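Local coordinates for synaptic vesicle membrane protein VAT-1 homolog-like (Homo sapiens, PDB 4A27) that probably acts as an oxidoreductase of the quinone oxidoreductase branch of the zinc-containing alcohol dehydrogenase family, at residues 103-111 with 284-294. Sequence-based numbering, arbitrary orientation.
Sequences TPVEFVYKI and LFKQGRAGLIR. With EDO (1,2-ethanediol), chain E.
Arg-294 reaches over to the 103-111 segment and spends its guanidinium group on backbone oxygens, a worked example of an arginine side chain tying together the carbonyls that follow a short 3-10 turn. Its NH1 and NH2 converge end-on upon Val-108 O, at 3.0 and 2.8 Å, with that oxygen close to the guanidinium plane; NH2 also makes a weak bond to Glu-106 O. The chain runs out nearly straight through chi1 and chi2, and a bend at chi3 (-58°) swings the guanidinium toward the carbonyls. The CD1-CE1 side of the Tyr-109 ring lies over one guanidinium face, CD1 set toward the rim of that group, with the two planes 27° apart. Beyond it, Tyr-109 OH meets CG2 of Ile-293 and donates to a water that in turn donates to Glu-106 O and Ala-290 O. The contact joins the GroES-like part of this alcohol dehydrogenase fold, where strand 108-110 pairs with strand 87-91, to the end of helix 280-285 and the start of helix 290-305, within the zinc-binding dehydrogenase sequence range. Farther along, Phe-107 is held on both faces: Phe-285 points its edge at one in a T-shaped pair, centroids 5.0 Å apart and planes at 70°, while CG of its own neighbour Glu-106 sits over the centre of the other. That methylene also touches Ala-290 CB at 3.8 Å, and Phe-107 CE1 lies 4.1 Å from Leu-284 CD2.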
ATOM      1  N   THR A 103     -20.696  22.387  13.131  1.00 52.04           N
ATOM      2  CA  THR A 103     -19.901  21.155  12.958  1.00 50.13           C
ATOM      3  C   THR A 103     -18.790  21.075  14.025  1.00 46.63           C
ATOM      4  O   THR A 103     -18.260  22.122  14.458  1.00 50.11           O
ATOM      5  CB  THR A 103     -19.277  21.077  11.505  1.00 56.46           C
ATOM      6  OG1 THR A 103     -18.889  19.724  11.177  1.00 47.71           O
ATOM      7  CG2 THR A 103     -18.088  22.035  11.364  1.00 42.18           C
ATOM      8  N   PRO A 104     -18.446  19.844  14.463  1.00 50.32           N
ATOM      9  CA  PRO A 104     -17.390  19.687  15.464  1.00 50.13           C
ATOM     10  C   PRO A 104     -16.075  20.314  15.002  1.00 55.68           C
ATOM     11  O   PRO A 104     -15.718  20.217  13.834  1.00 49.92           O
ATOM     12  CB  PRO A 104     -17.266  18.171  15.614  1.00 51.44           C
ATOM     13  CG  PRO A 104     -18.591  17.632  15.243  1.00 47.12           C
ATOM     14  CD  PRO A 104     -19.104  18.553  14.151  1.00 50.30           C
ATOM     15  N   VAL A 105     -15.379  20.969  15.922  1.00 51.17           N
ATOM     16  CA  VAL A 105     -14.201  21.743  15.605  1.00 50.38           C
ATOM     17  C   VAL A 105     -13.074  20.904  14.940  1.00 58.48           C
ATOM     18  O   VAL A 105     -12.236  21.461  14.226  1.00 53.04           O
ATOM     19  CB  VAL A 105     -13.639  22.439  16.883  1.00 63.97           C
ATOM     20  CG1 VAL A 105     -12.976  21.398  17.807  1.00 57.00           C
ATOM     21  CG2 VAL A 105     -12.675  23.563  16.533  1.00 59.53           C
ATOM     22  N   GLU A 106     -13.051  19.582  15.152  1.00 54.08           N
ATOM     23  CA  GLU A 106     -12.000  18.775  14.553  1.00 52.64           C
ATOM     24  C   GLU A 106     -12.119  18.718  13.033  1.00 67.04           C
ATOM     25  O   GLU A 106     -11.144  18.380  12.381  1.00 50.10           O
ATOM     26  CB  GLU A 106     -11.856  17.364  15.163  1.00 56.68           C
ATOM     27  CG  GLU A 106     -13.057  16.469  15.097  1.00 52.45           C
ATOM     28  CD  GLU A 106     -13.981  16.618  16.296  1.00 69.10           C
ATOM     29  OE1 GLU A 106     -13.901  17.662  17.012  1.00 62.50           O
ATOM     30  OE2 GLU A 106     -14.808  15.695  16.496  1.00 63.77           O
ATOM     31  N   PHE A 107     -13.282  19.089  12.483  1.00 54.61           N
ATOM     32  CA  PHE A 107     -13.484  19.109  11.043  1.00 53.96           C
ATOM     33  C   PHE A 107     -13.375  20.487  10.391  1.00 43.05           C
ATOM     34  O   PHE A 107     -13.770  20.673   9.234  1.00 42.07           O
ATOM     35  CB  PHE A 107     -14.831  18.501  10.712  1.00 47.44           C
ATOM     36  CG  PHE A 107     -15.028  17.162  11.296  1.00 52.62           C
ATOM     37  CD1 PHE A 107     -14.113  16.134  11.050  1.00 50.51           C
ATOM     38  CD2 PHE A 107     -16.119  16.918  12.126  1.00 53.87           C
ATOM     39  CE1 PHE A 107     -14.304  14.871  11.593  1.00 55.56           C
ATOM     40  CE2 PHE A 107     -16.317  15.676  12.693  1.00 55.02           C
ATOM     41  CZ  PHE A 107     -15.420  14.646  12.437  1.00 55.94           C
ATOM     42  N   VAL A 108     -12.816  21.446  11.114  1.00 45.84           N
ATOM     43  CA  VAL A 108     -12.756  22.815  10.639  1.00 44.21           C
ATOM     44  C   VAL A 108     -11.322  23.250  10.469  1.00 46.00           C
ATOM     45  O   VAL A 108     -10.468  22.903  11.279  1.00 48.89           O
ATOM     46  CB  VAL A 108     -13.484  23.797  11.625  1.00 48.88           C
ATOM     47  CG1 VAL A 108     -13.472  25.199  11.062  1.00 46.87           C
ATOM     48  CG2 VAL A 108     -14.903  23.340  11.875  1.00 48.22           C
ATOM     49  N   TYR A 109     -11.056  24.036   9.436  1.00 47.38           N
ATOM     50  CA  TYR A 109      -9.696  24.440   9.131  1.00 41.00           C
ATOM     51  C   TYR A 109      -9.698  25.868   8.706  1.00 44.96           C
ATOM     52  O   TYR A 109     -10.486  26.275   7.867  1.00 43.12           O
ATOM     53  CB  TYR A 109      -9.074  23.577   8.018  1.00 40.85           C
ATOM     54  CG  TYR A 109      -9.443  22.137   8.151  1.00 40.71           C
ATOM     55  CD1 TYR A 109      -8.707  21.270   8.930  1.00 42.95           C
ATOM     56  CD2 TYR A 109     -10.560  21.642   7.500  1.00 44.11           C
ATOM     57  CE1 TYR A 109      -9.084  19.938   9.055  1.00 45.77           C
ATOM     58  CE2 TYR A 109     -10.935  20.346   7.631  1.00 42.38           C
ATOM     59  CZ  TYR A 109     -10.226  19.495   8.429  1.00 41.00           C
ATOM     60  OH  TYR A 109     -10.610  18.157   8.519  1.00 44.93           O
ATOM     61  N   LYS A 110      -8.805  26.633   9.309  1.00 43.93           N
ATOM     62  CA  LYS A 110      -8.642  28.031   8.990  1.00 45.56           C
ATOM     63  C   LYS A 110      -8.049  28.138   7.626  1.00 48.71           C
ATOM     64  O   LYS A 110      -7.141  27.395   7.293  1.00 50.58           O
ATOM     65  CB  LYS A 110      -7.665  28.671   9.974  1.00 59.15           C
ATOM     66  CG  LYS A 110      -8.176  28.734  11.388  1.00 64.46           C
ATOM     67  CD  LYS A 110      -7.249  29.596  12.217  1.00 77.51           C
ATOM     68  CE  LYS A 110      -7.763  29.813  13.618  1.00 81.27           C
ATOM     69  NZ  LYS A 110      -6.818  30.669  14.392  1.00 73.03           N
ATOM     70  N   ILE A 111      -8.543  29.066   6.826  1.00 52.52           N
ATOM     71  CA  ILE A 111      -7.989  29.250   5.511  1.00 47.81           C
ATOM     72  C   ILE A 111      -7.118  30.507   5.451  1.00 45.34           C
ATOM     73  O   ILE A 111      -7.299  31.458   6.202  1.00 48.40           O
ATOM     74  CB  ILE A 111      -9.076  29.188   4.372  1.00 43.03           C
ATOM     75  CG1 ILE A 111     -10.105  30.314   4.503  1.00 44.70           C
ATOM     76  CG2 ILE A 111      -9.757  27.809   4.378  1.00 36.39           C
ATOM     77  CD1 ILE A 111     -11.178  30.336   3.400  1.00 46.86           C
ATOM     78  N   LEU A 284     -13.476  10.052   8.154  1.00 42.21           N
ATOM     79  CA  LEU A 284     -13.813  11.195   8.988  1.00 44.56           C
ATOM     80  C   LEU A 284     -14.875  10.907  10.078  1.00 44.89           C
ATOM     81  O   LEU A 284     -14.645  11.168  11.252  1.00 45.92           O
ATOM     82  CB  LEU A 284     -14.322  12.345   8.140  1.00 46.69           C
ATOM     83  CG  LEU A 284     -13.258  13.031   7.297  1.00 63.46           C
ATOM     84  CD1 LEU A 284     -13.931  13.871   6.219  1.00 43.73           C
ATOM     85  CD2 LEU A 284     -12.318  13.846   8.174  1.00 48.99           C
ATOM     86  N   PHE A 285     -16.004  10.361   9.656  1.00 45.16           N
ATOM     87  CA  PHE A 285     -17.232  10.374  10.436  1.00 50.00           C
ATOM     88  C   PHE A 285     -17.581   9.014  11.038  1.00 56.05           C
ATOM     89  O   PHE A 285     -18.458   8.968  11.872  1.00 67.35           O
ATOM     90  CB  PHE A 285     -18.417  10.853   9.577  1.00 46.70           C
ATOM     91  CG  PHE A 285     -18.296  12.264   9.095  1.00 45.45           C
ATOM     92  CD1 PHE A 285     -17.996  13.299   9.973  1.00 54.30           C
ATOM     93  CD2 PHE A 285     -18.482  12.570   7.760  1.00 47.83           C
ATOM     94  CE1 PHE A 285     -17.880  14.625   9.513  1.00 58.42           C
ATOM     95  CE2 PHE A 285     -18.388  13.895   7.309  1.00 48.00           C
ATOM     96  CZ  PHE A 285     -18.076  14.906   8.184  1.00 43.45           C
ATOM     97  N   LYS A 286     -16.927   7.932  10.591  1.00 60.30           N
ATOM     98  CA  LYS A 286     -17.132   6.577  11.143  1.00 65.30           C
ATOM     99  C   LYS A 286     -15.893   5.984  11.820  1.00 64.12           C
ATOM    100  O   LYS A 286     -16.032   5.227  12.778  1.00 60.65           O
ATOM    101  CB  LYS A 286     -17.567   5.587  10.061  1.00 55.29           C
ATOM    102  CG  LYS A 286     -18.798   5.980   9.330  1.00 68.58           C
ATOM    103  CD  LYS A 286     -19.288   4.846   8.441  1.00 80.20           C
ATOM    104  CE  LYS A 286     -20.499   5.291   7.619  1.00 88.75           C
ATOM    105  NZ  LYS A 286     -20.952   4.245   6.673  1.00 69.57           N
ATOM    106  N   GLN A 287     -14.701   6.300  11.312  1.00 53.17           N
ATOM    107  CA  GLN A 287     -13.489   5.654  11.775  1.00 49.77           C
ATOM    108  C   GLN A 287     -12.603   6.541  12.640  1.00 51.78           C
ATOM    109  O   GLN A 287     -11.591   6.082  13.142  1.00 52.71           O
ATOM    110  CB  GLN A 287     -12.710   5.125  10.582  1.00 53.14           C
ATOM    111  CG  GLN A 287     -13.405   3.964   9.896  1.00 51.88           C
ATOM    112  CD  GLN A 287     -13.010   3.826   8.431  1.00 58.58           C
ATOM    113  OE1 GLN A 287     -12.030   4.418   7.991  1.00 45.99           O
ATOM    114  NE2 GLN A 287     -13.803   3.070   7.661  1.00 53.93           N
ATOM    115  N   GLY A 288     -12.953   7.808  12.796  1.00 46.50           N
ATOM    116  CA  GLY A 288     -12.315   8.631  13.814  1.00 49.59           C
ATOM    117  C   GLY A 288     -10.943   9.174  13.484  1.00 60.66           C
ATOM    118  O   GLY A 288     -10.151   9.462  14.400  1.00 53.38           O
ATOM    119  N   ARG A 289     -10.633   9.373  12.200  1.00 51.40           N
ATOM    120  CA  ARG A 289      -9.263   9.795  11.864  1.00 54.81           C
ATOM    121  C   ARG A 289      -9.114  11.280  11.563  1.00 48.11           C
ATOM    122  O   ARG A 289      -8.272  11.697  10.759  1.00 50.13           O
ATOM    123  CB  ARG A 289      -8.667   8.907  10.769  1.00 54.68           C
ATOM    124  CG  ARG A 289      -8.637   7.423  11.131  1.00 54.70           C
ATOM    125  CD  ARG A 289      -7.642   7.055  12.233  1.00 61.82           C
ATOM    126  NE  ARG A 289      -8.169   5.932  13.008  1.00 81.50           N
ATOM    127  CZ  ARG A 289      -7.464   5.126  13.793  1.00 81.99           C
ATOM    128  NH1 ARG A 289      -6.151   5.256  13.948  1.00 85.14           N
ATOM    129  NH2 ARG A 289      -8.095   4.155  14.430  1.00107.36           N
ATOM    130  N   ALA A 290      -9.903  12.087  12.250  1.00 43.21           N
ATOM    131  CA  ALA A 290      -9.849  13.534  12.114  1.00 49.21           C
ATOM    132  C   ALA A 290      -8.433  14.060  12.302  1.00 49.80           C
ATOM    133  O   ALA A 290      -7.995  14.924  11.550  1.00 52.25           O
ATOM    134  CB  ALA A 290     -10.777  14.186  13.122  1.00 54.38           C
ATOM    135  N   GLY A 291      -7.720  13.538  13.302  1.00 51.80           N
ATOM    136  CA  GLY A 291      -6.335  13.975  13.595  1.00 58.71           C
ATOM    137  C   GLY A 291      -5.381  13.836  12.409  1.00 54.63           C
ATOM    138  O   GLY A 291      -4.663  14.781  12.040  1.00 47.14           O
ATOM    139  N   LEU A 292      -5.361  12.644  11.827  1.00 52.16           N
ATOM    140  CA  LEU A 292      -4.601  12.383  10.610  1.00 49.99           C
ATOM    141  C   LEU A 292      -4.949  13.382   9.510  1.00 41.01           C
ATOM    142  O   LEU A 292      -4.049  13.965   8.872  1.00 45.09           O
ATOM    143  CB  LEU A 292      -4.891  10.960  10.115  1.00 51.80           C
ATOM    144  CG  LEU A 292      -4.243  10.635   8.762  1.00 56.36           C
ATOM    145  CD1 LEU A 292      -2.699  10.736   8.854  1.00 60.38           C
ATOM    146  CD2 LEU A 292      -4.701   9.279   8.311  1.00 56.95           C
ATOM    147  N   ILE A 293      -6.253  13.569   9.281  1.00 46.88           N
ATOM    148  CA  ILE A 293      -6.721  14.413   8.183  1.00 44.46           C
ATOM    149  C   ILE A 293      -6.238  15.840   8.397  1.00 40.52           C
ATOM    150  O   ILE A 293      -5.859  16.514   7.446  1.00 52.95           O
ATOM    151  CB  ILE A 293      -8.228  14.305   7.960  1.00 43.28           C
ATOM    152  CG1 ILE A 293      -8.584  12.900   7.426  1.00 41.16           C
ATOM    153  CG2 ILE A 293      -8.789  15.465   7.041  1.00 36.21           C
ATOM    154  CD1 ILE A 293      -7.747  12.438   6.173  1.00 45.79           C
ATOM    155  N   ARG A 294      -6.165  16.272   9.640  1.00 43.55           N
ATOM    156  CA  ARG A 294      -5.693  17.621   9.948  1.00 38.13           C
ATOM    157  C   ARG A 294      -4.242  17.774   9.555  1.00 50.08           C
ATOM    158  O   ARG A 294      -3.849  18.839   9.043  1.00 45.87           O
ATOM    159  CB  ARG A 294      -5.882  17.962  11.429  1.00 48.39           C
ATOM    160  CG  ARG A 294      -5.441  19.391  11.821  1.00 50.29           C
ATOM    161  CD  ARG A 294      -6.023  19.856  13.186  1.00 55.40           C
ATOM    162  NE  ARG A 294      -7.479  19.800  13.116  1.00 52.00           N
ATOM    163  CZ  ARG A 294      -8.278  20.789  12.705  1.00 46.71           C
ATOM    164  NH1 ARG A 294      -7.815  21.989  12.416  1.00 43.21           N
ATOM    165  NH2 ARG A 294      -9.570  20.579  12.617  1.00 48.52           N
TER
HETATM  166  C1  EDO E1389      -6.959  17.709  15.784  1.00 73.36           C
HETATM  167  O1  EDO E1389      -7.808  18.116  14.689  1.00 40.22           O
HETATM  168  C2  EDO E1389      -7.658  16.413  16.036  1.00 78.01           C
HETATM  169  O2  EDO E1389      -8.567  16.612  14.948  1.00 34.16           O
HETATM  170  O   HOH W   1      -9.617  16.770  10.600  1.00 48.01           O